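Local coordinates for acetylornithine aminotransferase (Aquifex aeolicus, PDB 2EH6) that catalyses the reversible pyridoxal-phosphate-dependent transfer of an amino group between N(2)-acetyl-L-ornithine and 2-oxoglutarate, a step of arginine biosynthesis, at the interface of chains A and B. Coordinates in Å, arbitrary orientation; residue numbers count along the deposited sequence, not the author numbering. Chains: chain A/B, Acetylornithine aminotransferase.

Contact 1: the interface of chains A and B. Residues chain A 262-266; chain B 5-7.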
# COMPACT_ATOMS: atom_id res chain seq x y z
N PHE A 262 -15.96 2.17 11.54
CA PHE A 262 -15.39 2.76 10.34
C PHE A 262 -16.54 3.43 9.61
O PHE A 262 -17.17 2.86 8.73
CB PHE A 262 -14.72 1.69 9.47
CG PHE A 262 -13.21 1.76 9.47
CD1 PHE A 262 -12.53 2.48 10.45
CD2 PHE A 262 -12.47 1.08 8.50
CE1 PHE A 262 -11.13 2.52 10.47
CE2 PHE A 262 -11.07 1.11 8.51
CZ PHE A 262 -10.40 1.83 9.50
N THR A 263 -16.82 4.66 10.03
CA THR A 263 -17.90 5.46 9.48
C THR A 263 -17.42 6.26 8.27
O THR A 263 -16.22 6.38 8.02
CB THR A 263 -18.44 6.43 10.55
OG1 THR A 263 -17.36 7.21 11.09
CG2 THR A 263 -19.11 5.66 11.68
N PRO A 264 -18.36 6.83 7.50
CA PRO A 264 -18.03 7.61 6.30
C PRO A 264 -16.97 8.69 6.52
O PRO A 264 -17.13 9.57 7.37
CB PRO A 264 -19.38 8.19 5.90
CG PRO A 264 -20.32 7.08 6.26
CD PRO A 264 -19.82 6.68 7.64
N GLY A 265 -15.90 8.60 5.74
CA GLY A 265 -14.83 9.58 5.83
C GLY A 265 -13.76 9.28 6.87
O GLY A 265 -12.72 9.95 6.90
N SER A 266 -13.99 8.28 7.70
CA SER A 266 -13.04 7.92 8.75
C SER A 266 -11.77 7.25 8.24
O SER A 266 -10.72 7.31 8.88
CB SER A 266 -13.70 7.01 9.78
OG SER A 266 -14.09 5.77 9.20
N ASN B 5 -18.41 0.66 6.28
CA ASN B 5 -19.05 1.90 5.87
C ASN B 5 -18.16 3.14 5.91
O ASN B 5 -18.62 4.23 6.27
CB ASN B 5 -20.29 2.10 6.76
CG ASN B 5 -21.23 3.17 6.24
OD1 ASN B 5 -21.62 3.15 5.08
ND2 ASN B 5 -21.62 4.09 7.11
N ASN B 6 -16.90 3.01 5.51
CA ASN B 6 -15.99 4.15 5.54
C ASN B 6 -16.04 5.08 4.32
O ASN B 6 -15.42 6.14 4.34
CB ASN B 6 -14.55 3.67 5.73
CG ASN B 6 -14.11 2.72 4.64
OD1 ASN B 6 -14.60 1.59 4.56
ND2 ASN B 6 -13.20 3.18 3.78
N TYR B 7 -16.77 4.69 3.28
CA TYR B 7 -16.88 5.52 2.08
C TYR B 7 -18.28 6.08 1.86
O TYR B 7 -19.25 5.60 2.45
CB TYR B 7 -16.51 4.71 0.82
CG TYR B 7 -15.07 4.24 0.75
CD1 TYR B 7 -14.02 5.15 0.71
CD2 TYR B 7 -14.77 2.88 0.70
CE1 TYR B 7 -12.70 4.71 0.62
CE2 TYR B 7 -13.46 2.43 0.62
CZ TYR B 7 -12.42 3.36 0.58
OH TYR B 7 -11.12 2.93 0.50
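A small, backbone-led contact of the homodimer lays the amino-terminal segment of one subunit, B:Asn5 and B:Asn6, on the partner's loop from A:Phe262 to A:Ser266. A hydrogen bond runs from A:Gly265 N to B:Asn6 O at 2.9 Å; the N-H approaches from above the carbonyl plane, 46° out of it, and not along a lone pair. Glycine suits the donor because the backbone turns here with a positive phi of 87°, a conformation that side chains disfavour. A:Pro264 offers no N-H and meets B:Asn5 with its ring instead. B:Asn5 has CG anti to its backbone N (chi1 -167°), which carries the amide out to the proline, and ND2 lies 3.4 Å from A:Pro264 CG as the two side chains cross obliquely. A:Phe262 O stands beside the B:Asn5 carbonyl group, and its 3.2 Å approach to B:Asn5 O, where both can only accept, is a doubtful tight spot on which little should rest.

Each side is stiffened from within. A:Ser266 OG donates to A:Thr263 O at 2.5 Å, in the carbonyl plane and on a lone pair, closing the turn. B:Asn6 folds back, placing ND2 3.2 Å above the plane of the B:Tyr7 ring, over its centre. In the fold, the A loop joins helix 256-259 to the long helix 275-308, and the B segment precedes strand 12-18.

Contact 2: the interface of chains A and B. Residues chain A 100, 103-104, 132-133, 151; chain B 100, 130-133.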
# COMPACT_ATOMS: atom_id res chain seq x y z
N GLU A 100 -2.39 -1.17 9.74
CA GLU A 100 -2.66 0.22 10.06
C GLU A 100 -4.17 0.44 10.21
O GLU A 100 -4.62 1.12 11.14
CB GLU A 100 -2.12 1.14 8.96
CG GLU A 100 -0.60 1.19 8.83
CD GLU A 100 0.04 2.28 9.69
OE1 GLU A 100 -0.69 3.07 10.31
OE2 GLU A 100 1.29 2.35 9.72
N ILE A 103 -5.40 -1.05 13.58
CA ILE A 103 -5.04 -0.21 14.72
C ILE A 103 -5.97 0.99 14.81
O ILE A 103 -6.44 1.35 15.90
CB ILE A 103 -3.58 0.30 14.59
CG1 ILE A 103 -2.62 -0.88 14.73
CG2 ILE A 103 -3.29 1.38 15.64
CD1 ILE A 103 -1.18 -0.53 14.41
N LYS A 104 -6.26 1.60 13.67
CA LYS A 104 -7.15 2.75 13.63
C LYS A 104 -8.57 2.36 14.04
O LYS A 104 -9.20 3.05 14.85
CB LYS A 104 -7.17 3.37 12.23
CG LYS A 104 -5.83 3.97 11.83
CD LYS A 104 -5.90 4.66 10.47
CE LYS A 104 -6.78 5.89 10.50
NZ LYS A 104 -6.84 6.59 9.18
N TYR A 132 4.50 3.80 9.92
CA TYR A 132 4.50 4.13 11.34
C TYR A 132 3.59 3.38 12.31
O TYR A 132 4.05 2.96 13.37
CB TYR A 132 4.34 5.64 11.52
CG TYR A 132 5.67 6.35 11.50
CD1 TYR A 132 6.49 6.39 12.63
CD2 TYR A 132 6.14 6.95 10.32
CE1 TYR A 132 7.75 6.99 12.59
CE2 TYR A 132 7.40 7.55 10.27
CZ TYR A 132 8.20 7.57 11.41
OH TYR A 132 9.43 8.16 11.36
N GLY A 133 2.32 3.21 11.96
CA GLY A 133 1.43 2.49 12.85
C GLY A 133 1.88 1.05 13.03
O GLY A 133 2.02 0.56 14.15
N VAL A 151 4.39 5.85 17.08
CA VAL A 151 3.06 6.16 17.58
C VAL A 151 3.09 5.74 19.05
O VAL A 151 3.54 4.65 19.38
CB VAL A 151 1.97 5.35 16.85
CG1 VAL A 151 0.61 5.68 17.44
CG2 VAL A 151 1.99 5.68 15.36
N GLU B 100 4.92 7.91 3.89
CA GLU B 100 5.50 7.24 5.06
C GLU B 100 7.00 7.04 4.86
O GLU B 100 7.80 7.29 5.76
CB GLU B 100 4.84 5.87 5.30
CG GLU B 100 3.37 5.89 5.71
CD GLU B 100 3.15 6.07 7.21
OE1 GLU B 100 4.14 6.04 7.98
OE2 GLU B 100 1.98 6.23 7.62
N ARG B 130 -3.66 8.07 4.89
CA ARG B 130 -4.45 7.63 6.04
C ARG B 130 -3.70 6.76 7.05
O ARG B 130 -4.22 6.51 8.14
CB ARG B 130 -5.67 6.86 5.54
CG ARG B 130 -6.60 7.65 4.63
CD ARG B 130 -7.47 8.61 5.42
NE ARG B 130 -8.70 8.90 4.68
CZ ARG B 130 -9.82 9.38 5.24
NH1 ARG B 130 -9.86 9.63 6.54
NH2 ARG B 130 -10.89 9.59 4.49
N THR B 131 -2.51 6.28 6.69
CA THR B 131 -1.73 5.47 7.63
C THR B 131 -1.14 6.45 8.64
O THR B 131 -0.99 7.64 8.33
CB THR B 131 -0.63 4.66 6.89
OG1 THR B 131 0.09 5.50 5.99
CG2 THR B 131 -1.28 3.51 6.10
N TYR B 132 -0.81 5.98 9.84
CA TYR B 132 -0.34 6.87 10.90
C TYR B 132 0.68 7.96 10.60
O TYR B 132 0.49 9.10 11.03
CB TYR B 132 0.10 6.04 12.12
CG TYR B 132 -1.06 5.80 13.05
CD1 TYR B 132 -1.47 6.80 13.94
CD2 TYR B 132 -1.82 4.63 12.98
CE1 TYR B 132 -2.61 6.65 14.73
CE2 TYR B 132 -2.97 4.47 13.77
CZ TYR B 132 -3.36 5.49 14.64
OH TYR B 132 -4.50 5.34 15.40
N GLY B 133 1.75 7.65 9.88
CA GLY B 133 2.73 8.68 9.57
C GLY B 133 2.13 9.74 8.66
O GLY B 133 2.23 10.94 8.93
O HOH W 1 -8.37 8.97 8.92
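B:Glu100 OE2 is gripped by two groups of its own chain, the B:Thr131 hydroxyl OG1 at 2.6 Å and B:Gly133 N, while the other carboxylate oxygen, OE1, reaches across to accept from A:Tyr132 N. In this class-III aminotransferase B:Glu100 lies on helix 95-112, whose start binds pyridoxal phosphate; its OE2 caps helix 132-137 of its own chain and its OE1 that of the partner, so the carboxylate links the two helix starts. The two-fold-related arrangement holds for A:Glu100: OE1 takes B:Tyr132 N at 2.9 Å, nearly straight (169° at H) but from above the carboxylate plane, and OE2 takes A:Gly133 N on the syn side through a strongly bent bond. Both glutamate side chains bend at chi2 (-90° in A:Glu100), turning the carboxylate towards the helix starts. If both are ionised they would repel, A:Glu100 OE2 being 4.5 Å from B:Glu100 OE2, which the helix starts may offset. An alanine in place of A:Glu100 would probably leave the N-H groups of B:Tyr132 and A:Gly133 without their acceptor and open a gap beside B:Thr131 CG2, which packs on the glutamate CG.

The B:Tyr132 ring presents its edge to A:Glu100 OE1. Its CE2 touches A:Lys104 CG at 3.5 Å and A:Ile103 CG2 at 3.6 Å, and the A:Val151 side chain crosses the tyrosine at about a right angle, CG2 against CB and CG. A:Lys104 runs past the tyrosine in the opposite direction, then bends at chi3 (66°) to bring NZ within 2.8 Å of B:Arg130 O, in the carbonyl plane and on a lone pair. A long, flexible lysine suits this reach; water 1 also ties its NZ to B:Arg130 NH1, on a residue predicted to bind acetylornithine.

Contact 1 and contact 2 belong to the same two-fold dimer interface, their C-alpha centres about 17 Å apart, and share no residue. In contact 2 the two copies of the glutamate-tyrosine pairing lie side by side, as expected near the two-fold axis; contact 1 joins unlike pieces, a terminal segment and a loop, and its twin is formed separately. Both lie next to catalytic elements: helix 95-112 of contact 2 begins at the cofactor-binding A:Gly95 and A:Thr96, and the loop of contact 1 runs on to A:Thr270, which also binds the cofactor. Dimerisation is therefore likely to help shape the active sites.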